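Local coordinates for LINE-1 retrotransposable element ORF1 protein (PDB 2W7A) that binds single-stranded RNA and DNA as a nucleic acid chaperone essential for LINE-1 retrotransposition, this chain being its central RRM domain, at residues Q44-Q49 with R68-E73; N5-G10 with P62-V67. One frame throughout, in Å; residues are numbered along the deposited sequence. Where two conformers were deposited one is given.

Contact 1: Q44-Q49 with R68-E73; sequences QIQEIQ and RFTKVE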
loop_
_atom_site.group_PDB
_atom_site.type_symbol
_atom_site.label_atom_id
_atom_site.label_comp_id
_atom_site.label_asym_id
_atom_site.label_seq_id
_atom_site.Cartn_x
_atom_site.Cartn_y
_atom_site.Cartn_z
ATOM N N GLN A 44 7.412 -0.587 9.701
ATOM C CA GLN A 44 6.568 -0.407 10.851
ATOM C C GLN A 44 5.386 0.366 10.322
ATOM O O GLN A 44 5.274 1.545 10.507
ATOM C CB GLN A 44 7.356 0.376 11.933
ATOM C CG GLN A 44 8.850 -0.088 12.072
ATOM C CD GLN A 44 9.694 0.783 13.008
ATOM O OE1 GLN A 44 9.459 0.800 14.212
ATOM N NE2 GLN A 44 10.690 1.484 12.459
ATOM N N ILE A 45 4.531 -0.315 9.581
ATOM C CA ILE A 45 3.361 0.338 9.028
ATOM C C ILE A 45 2.481 0.531 10.254
ATOM O O ILE A 45 2.291 -0.397 11.063
ATOM C CB ILE A 45 2.806 -0.493 7.874
ATOM C CG1 ILE A 45 3.701 -0.252 6.646
ATOM C CG2 ILE A 45 1.338 -0.106 7.557
ATOM C CD1 ILE A 45 3.604 -1.297 5.535
ATOM N N GLN A 46 2.093 1.781 10.488
ATOM C CA GLN A 46 1.167 2.158 11.571
ATOM C C GLN A 46 -0.349 2.075 11.330
ATOM O O GLN A 46 -1.102 1.661 12.197
ATOM C CB GLN A 46 1.367 3.607 11.894
ATOM C CG GLN A 46 2.660 3.877 12.613
ATOM C CD GLN A 46 2.774 5.309 13.053
ATOM O OE1 GLN A 46 2.091 6.189 12.529
ATOM N NE2 GLN A 46 3.641 5.555 14.029
ATOM N N GLU A 47 -0.820 2.634 10.230
ATOM C CA GLU A 47 -2.242 2.557 9.913
ATOM C C GLU A 47 -2.392 2.304 8.437
ATOM O O GLU A 47 -1.591 2.778 7.676
ATOM C CB GLU A 47 -2.942 3.868 10.242
ATOM C CG GLU A 47 -4.451 3.714 10.378
ATOM C CD GLU A 47 -5.087 4.927 10.971
ATOM O OE1 GLU A 47 -4.457 6.008 10.922
ATOM O OE2 GLU A 47 -6.216 4.792 11.485
ATOM N N ILE A 48 -3.462 1.606 8.070
ATOM C CA ILE A 48 -3.747 1.196 6.677
ATOM C C ILE A 48 -5.258 1.349 6.485
ATOM O O ILE A 48 -6.004 0.640 7.142
ATOM C CB ILE A 48 -3.445 -0.323 6.342
ATOM C CG1 ILE A 48 -2.013 -0.744 6.620
ATOM C CG2 ILE A 48 -3.744 -0.620 4.857
ATOM C CD1 ILE A 48 -1.810 -2.221 6.549
ATOM N N GLN A 49 -5.718 2.204 5.559
ATOM C CA GLN A 49 -7.145 2.331 5.337
ATOM C C GLN A 49 -7.480 2.797 3.929
ATOM O O GLN A 49 -6.742 3.568 3.313
ATOM C CB GLN A 49 -7.801 3.328 6.315
ATOM C CG GLN A 49 -7.344 4.716 6.196
ATOM C CD GLN A 49 -7.546 5.506 7.484
ATOM O OE1 GLN A 49 -8.654 5.607 7.970
ATOM N NE2 GLN A 49 -6.466 6.068 8.029
ATOM N N ARG A 68 0.267 4.644 6.336
ATOM C CA ARG A 68 1.057 5.629 7.113
ATOM C C ARG A 68 2.184 4.857 7.802
ATOM O O ARG A 68 1.959 3.918 8.526
ATOM C CB ARG A 68 0.189 6.338 8.144
ATOM C CG ARG A 68 0.949 7.408 8.943
ATOM C CD ARG A 68 -0.013 8.266 9.765
ATOM N NE ARG A 68 0.650 9.382 10.417
ATOM C CZ ARG A 68 0.113 10.111 11.396
ATOM N NH1 ARG A 68 -1.115 9.849 11.841
ATOM N NH2 ARG A 68 0.810 11.108 11.932
ATOM N N PHE A 69 3.414 5.252 7.491
ATOM C CA PHE A 69 4.599 4.630 8.016
ATOM C C PHE A 69 5.028 5.341 9.285
ATOM O O PHE A 69 4.794 6.546 9.433
ATOM C CB PHE A 69 5.721 4.712 6.989
ATOM C CG PHE A 69 5.556 3.785 5.845
ATOM C CD1 PHE A 69 4.698 4.069 4.819
ATOM C CD2 PHE A 69 6.277 2.629 5.772
ATOM C CE1 PHE A 69 4.555 3.211 3.749
ATOM C CE2 PHE A 69 6.131 1.768 4.695
ATOM C CZ PHE A 69 5.240 2.064 3.715
ATOM N N THR A 70 5.632 4.590 10.197
ATOM C CA THR A 70 6.199 5.193 11.410
ATOM C C THR A 70 7.358 6.124 11.045
ATOM O O THR A 70 7.523 7.200 11.660
ATOM C CB THR A 70 6.664 4.082 12.368
ATOM O OG1 THR A 70 5.533 3.225 12.667
ATOM C CG2 THR A 70 7.282 4.638 13.638
ATOM N N LYS A 71 8.147 5.701 10.055
ATOM C CA LYS A 71 9.347 6.457 9.638
ATOM C C LYS A 71 9.193 7.001 8.235
ATOM O O LYS A 71 8.919 6.235 7.310
ATOM C CB LYS A 71 10.602 5.577 9.711
ATOM C CG LYS A 71 10.984 5.224 11.180
ATOM C CD LYS A 71 12.302 4.491 11.271
ATOM C CE LYS A 71 13.484 5.378 10.886
ATOM N NZ LYS A 71 13.605 6.570 11.768
ATOM N N VAL A 72 9.361 8.316 8.092
ATOM C CA VAL A 72 9.321 8.933 6.772
ATOM C C VAL A 72 10.400 8.356 5.875
ATOM O O VAL A 72 10.186 8.141 4.677
ATOM C CB VAL A 72 9.446 10.484 6.894
ATOM C CG1 VAL A 72 9.517 11.168 5.545
ATOM C CG2 VAL A 72 8.274 11.007 7.714
ATOM N N GLU A 73 11.561 8.085 6.434
ATOM C CA GLU A 73 12.612 7.479 5.625
ATOM C C GLU A 73 12.183 6.157 5.000
ATOM O O GLU A 73 12.586 5.850 3.847
ATOM C CB GLU A 73 13.868 7.286 6.483
ATOM C CG GLU A 73 15.128 6.881 5.655
ATOM C CD GLU A 73 16.367 6.739 6.484
ATOM O OE1 GLU A 73 16.399 7.263 7.623
ATOM O OE2 GLU A 73 17.328 6.107 5.983
#
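Ile45 lies against one face of the Phe69 ring: its CG1 sits above the plane, offset toward the rim, and comes within 3.7 Å of Phe69 CE2 in a CH-pi contact. The two side chains run side by side and point the same way from a non-hydrogen-bonded antiparallel pair. On the sheet's other surface, in one of the two modelled conformers of Arg68, OE1 of Gln46 stands loosely over one face of the guanidinium, 4.1 Å from Arg68 NE, with the amide plane turned 74° from the guanidinium. The Arg68 chain is extended from CG to NE in this conformer.

Between the Ile45-Phe69 and Glu47-Arg68 pairs the register shifts by one residue. Gln46 and Glu47 both face Arg68, a classic beta bulge: Gln46 N donates to Arg68 O (2.9 Å), while Arg68 N gives an almost straight bond to Glu47 O (3.0 Å, 178° at the hydrogen). Past the bulge, Thr70 grips the carbonyl oxygen of Gln44 twice. Its backbone N donates over 3.1 Å to Gln44 O, and its hydroxyl OG1 donates to the same oxygen over 2.7 Å, tilted 31° from the carbonyl plane. The second bond helps to hold the Thr70 side chain where strand 64-69 has ended, just before Lys71 at the N-cap of helix 72-85.

The pairing thus joins an outermost strand of the RRM sheet to its neighbour. Beneath it, Ile45 meets Leu26 of helix 19-33, whereas Phe69 packs on Met74 and Met78 of helix 72-85 and on Leu6 of strand 5-9.

Contact 2: N5-G10 with P62-V67; sequences NLRLIG and PRHIIV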
loop_
_atom_site.group_PDB
_atom_site.type_symbol
_atom_site.label_atom_id
_atom_site.label_comp_id
_atom_site.label_asym_id
_atom_site.label_seq_id
_atom_site.Cartn_x
_atom_site.Cartn_y
_atom_site.Cartn_z
ATOM N N ASN A 5 2.833 9.240 4.725
ATOM C CA ASN A 5 1.786 8.497 3.990
ATOM C C ASN A 5 2.207 8.168 2.562
ATOM O O ASN A 5 2.794 9.013 1.866
ATOM C CB ASN A 5 0.520 9.335 3.788
ATOM C CG ASN A 5 -0.315 9.523 5.032
ATOM O OD1 ASN A 5 -0.075 8.933 6.059
ATOM N ND2 ASN A 5 -1.294 10.401 4.924
ATOM N N LEU A 6 1.898 6.956 2.116
ATOM C CA LEU A 6 1.810 6.718 0.699
ATOM C C LEU A 6 0.458 6.214 0.306
ATOM O O LEU A 6 -0.337 5.812 1.172
ATOM C CB LEU A 6 2.890 5.809 0.214
ATOM C CG LEU A 6 2.999 4.408 0.651
ATOM C CD1 LEU A 6 1.925 3.498 0.095
ATOM C CD2 LEU A 6 4.383 3.816 0.206
ATOM N N ARG A 7 0.190 6.283 -0.991
ATOM C CA ARG A 7 -1.021 5.775 -1.590
ATOM C C ARG A 7 -0.709 4.484 -2.347
ATOM O O ARG A 7 0.201 4.434 -3.166
ATOM C CB ARG A 7 -1.634 6.792 -2.578
ATOM C CG ARG A 7 -2.276 7.974 -1.908
ATOM C CD ARG A 7 -2.719 9.084 -2.897
ATOM N NE ARG A 7 -3.289 10.198 -2.134
ATOM C CZ ARG A 7 -4.570 10.333 -1.788
ATOM N NH1 ARG A 7 -5.499 9.482 -2.186
ATOM N NH2 ARG A 7 -4.948 11.384 -1.074
ATOM N N LEU A 8 -1.525 3.483 -2.105
ATOM C CA LEU A 8 -1.511 2.204 -2.796
ATOM C C LEU A 8 -2.724 2.206 -3.713
ATOM O O LEU A 8 -3.879 2.295 -3.251
ATOM C CB LEU A 8 -1.554 1.096 -1.760
ATOM C CG LEU A 8 -1.860 -0.302 -2.152
ATOM C CD1 LEU A 8 -0.914 -0.804 -3.245
ATOM C CD2 LEU A 8 -1.768 -1.155 -0.834
ATOM N N ILE A 9 -2.458 2.126 -5.003
ATOM C CA ILE A 9 -3.465 2.346 -6.057
ATOM C C ILE A 9 -3.717 1.062 -6.827
ATOM O O ILE A 9 -2.756 0.337 -7.142
ATOM C CB ILE A 9 -2.968 3.445 -7.027
ATOM C CG1 ILE A 9 -2.769 4.752 -6.266
ATOM C CG2 ILE A 9 -3.875 3.562 -8.223
ATOM C CD1 ILE A 9 -2.202 5.888 -7.107
ATOM N N GLY A 10 -4.985 0.759 -7.118
ATOM C CA GLY A 10 -5.332 -0.414 -7.918
ATOM C C GLY A 10 -5.654 -1.724 -7.236
ATOM O O GLY A 10 -5.809 -2.714 -7.915
ATOM N N PRO A 62 -11.807 1.828 -7.768
ATOM C CA PRO A 62 -11.447 1.415 -6.423
ATOM C C PRO A 62 -10.733 2.474 -5.666
ATOM O O PRO A 62 -9.899 3.200 -6.222
ATOM C CB PRO A 62 -10.525 0.198 -6.620
ATOM C CG PRO A 62 -10.040 0.352 -7.979
ATOM C CD PRO A 62 -11.198 0.935 -8.775
ATOM N N ARG A 63 -11.042 2.550 -4.362
ATOM C CA ARG A 63 -10.408 3.567 -3.547
ATOM C C ARG A 63 -8.929 3.294 -3.397
ATOM O O ARG A 63 -8.495 2.119 -3.318
ATOM C CB ARG A 63 -11.047 3.630 -2.180
ATOM C CG ARG A 63 -12.487 4.147 -2.214
ATOM C CD ARG A 63 -13.165 3.951 -0.901
ATOM N NE ARG A 63 -13.330 2.572 -0.604
ATOM C CZ ARG A 63 -13.835 2.114 0.507
ATOM N NH1 ARG A 63 -14.178 2.940 1.471
ATOM N NH2 ARG A 63 -14.001 0.798 0.624
ATOM N N HIS A 64 -8.154 4.376 -3.295
ATOM C CA HIS A 64 -6.785 4.252 -2.855
ATOM C C HIS A 64 -6.742 3.786 -1.416
ATOM O O HIS A 64 -7.687 3.994 -0.661
ATOM C CB HIS A 64 -6.070 5.602 -2.946
ATOM C CG HIS A 64 -5.956 6.164 -4.327
ATOM N ND1 HIS A 64 -5.358 7.382 -4.592
ATOM C CD2 HIS A 64 -6.305 5.653 -5.520
ATOM C CE1 HIS A 64 -5.374 7.596 -5.895
ATOM N NE2 HIS A 64 -5.948 6.567 -6.484
ATOM N N ILE A 65 -5.648 3.132 -1.049
ATOM C CA ILE A 65 -5.381 2.764 0.307
ATOM C C ILE A 65 -4.240 3.659 0.797
ATOM O O ILE A 65 -3.155 3.725 0.158
ATOM C CB ILE A 65 -4.965 1.268 0.402
ATOM C CG1 ILE A 65 -6.102 0.326 0.012
ATOM C CG2 ILE A 65 -4.395 0.906 1.788
ATOM C CD1 ILE A 65 -5.678 -1.109 -0.285
ATOM N N ILE A 66 -4.464 4.360 1.912
ATOM C CA ILE A 66 -3.418 5.181 2.503
ATOM C C ILE A 66 -2.704 4.358 3.546
ATOM O O ILE A 66 -3.332 3.787 4.434
ATOM C CB ILE A 66 -4.001 6.457 3.155
ATOM C CG1 ILE A 66 -4.873 7.205 2.151
ATOM C CG2 ILE A 66 -2.887 7.300 3.731
ATOM C CD1 ILE A 66 -4.182 7.457 0.836
ATOM N N VAL A 67 -1.376 4.287 3.394
ATOM C CA VAL A 67 -0.506 3.556 4.282
ATOM C C VAL A 67 0.384 4.584 5.004
ATOM O O VAL A 67 1.131 5.344 4.374
ATOM C CB VAL A 67 0.310 2.529 3.498
ATOM C CG1 VAL A 67 1.228 1.717 4.464
ATOM C CG2 VAL A 67 -0.584 1.655 2.631
HETATM O O HOH W 1 -6.022 0.640 -3.996
HETATM O O HOH W 2 -7.152 2.555 -6.848
#
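Leu8 and Ile65 form a hydrogen-bonded pair in the antiparallel pairing of strands 5-9 and 64-69, neighbours in the RRM sheet. At the mouth of this pairing Pro62 is joined to Gly10 through a water: water 2 accepts from Gly10 N (2.8 Å) and donates to Pro62 O. One residue on, Arg63 O receives a hydrogen bond from water 1, which also donates to Leu8 O, so water continues the pairing where direct backbone bonds stop.

His64 is held by two side chains of strand 5-9. Ile9 CG1 lies over the centre of the imidazole, 3.7 Å from its centroid in a CH-pi contact, and Arg7 NH1 donates to His64 ND1 over 3.2 Å, 23° out of the ring plane. The guanidinium and imidazole planes stand 72° apart, and Arg7 NE is engaged in a salt bridge with Asp100. An alanine in place of His64 would probably leave Arg7 NH1 without its ring acceptor and open a gap beside Ile9, with the guanidinium then held by Asp100 and Ile66 alone among the partners described.

Ile65 turns to the buried face, where its CD1 meets Leu8 CD2 at 3.9 Å, with Leu22 of helix 19-33 also touching Ile65. Ile66 belongs to the opposite face. Its CD1 presses on Arg7 CG and lies over one face of the guanidinium, toward its rim, while its CG2 touches the amide of Asn5, whose ND2 bonds to Asp100. Val67 returns to the core in a hydrogen-bonded pair with Leu6. The CG of Leu6 sits between its backbone N and carbonyl carbon (chi1 64°). The CD1 branch of Leu6 comes to 3.9 Å from Val67 CB.

Contacts 1 and 2 lie in one antiparallel sheet, their centres about 12 Å apart, and share strand 64-69: residues 64-67 pair with strand 5-9 on one side, and its end, residues 68-69, pairs with strand 45-51 on the other before the chain turns into helix 72-85. Along the chain the segments alternate, so the two pairings interlock, those of contact 2 lying 52 residues apart at their closest ends and those of contact 1 only 19. The contacts touch directly, Ile45 CG2 meeting Val67 CG1 on the face covered by helix 19-33. Together they build three adjacent strands of the RRM, a domain required, together with the C-terminal domain, for proper RNA binding.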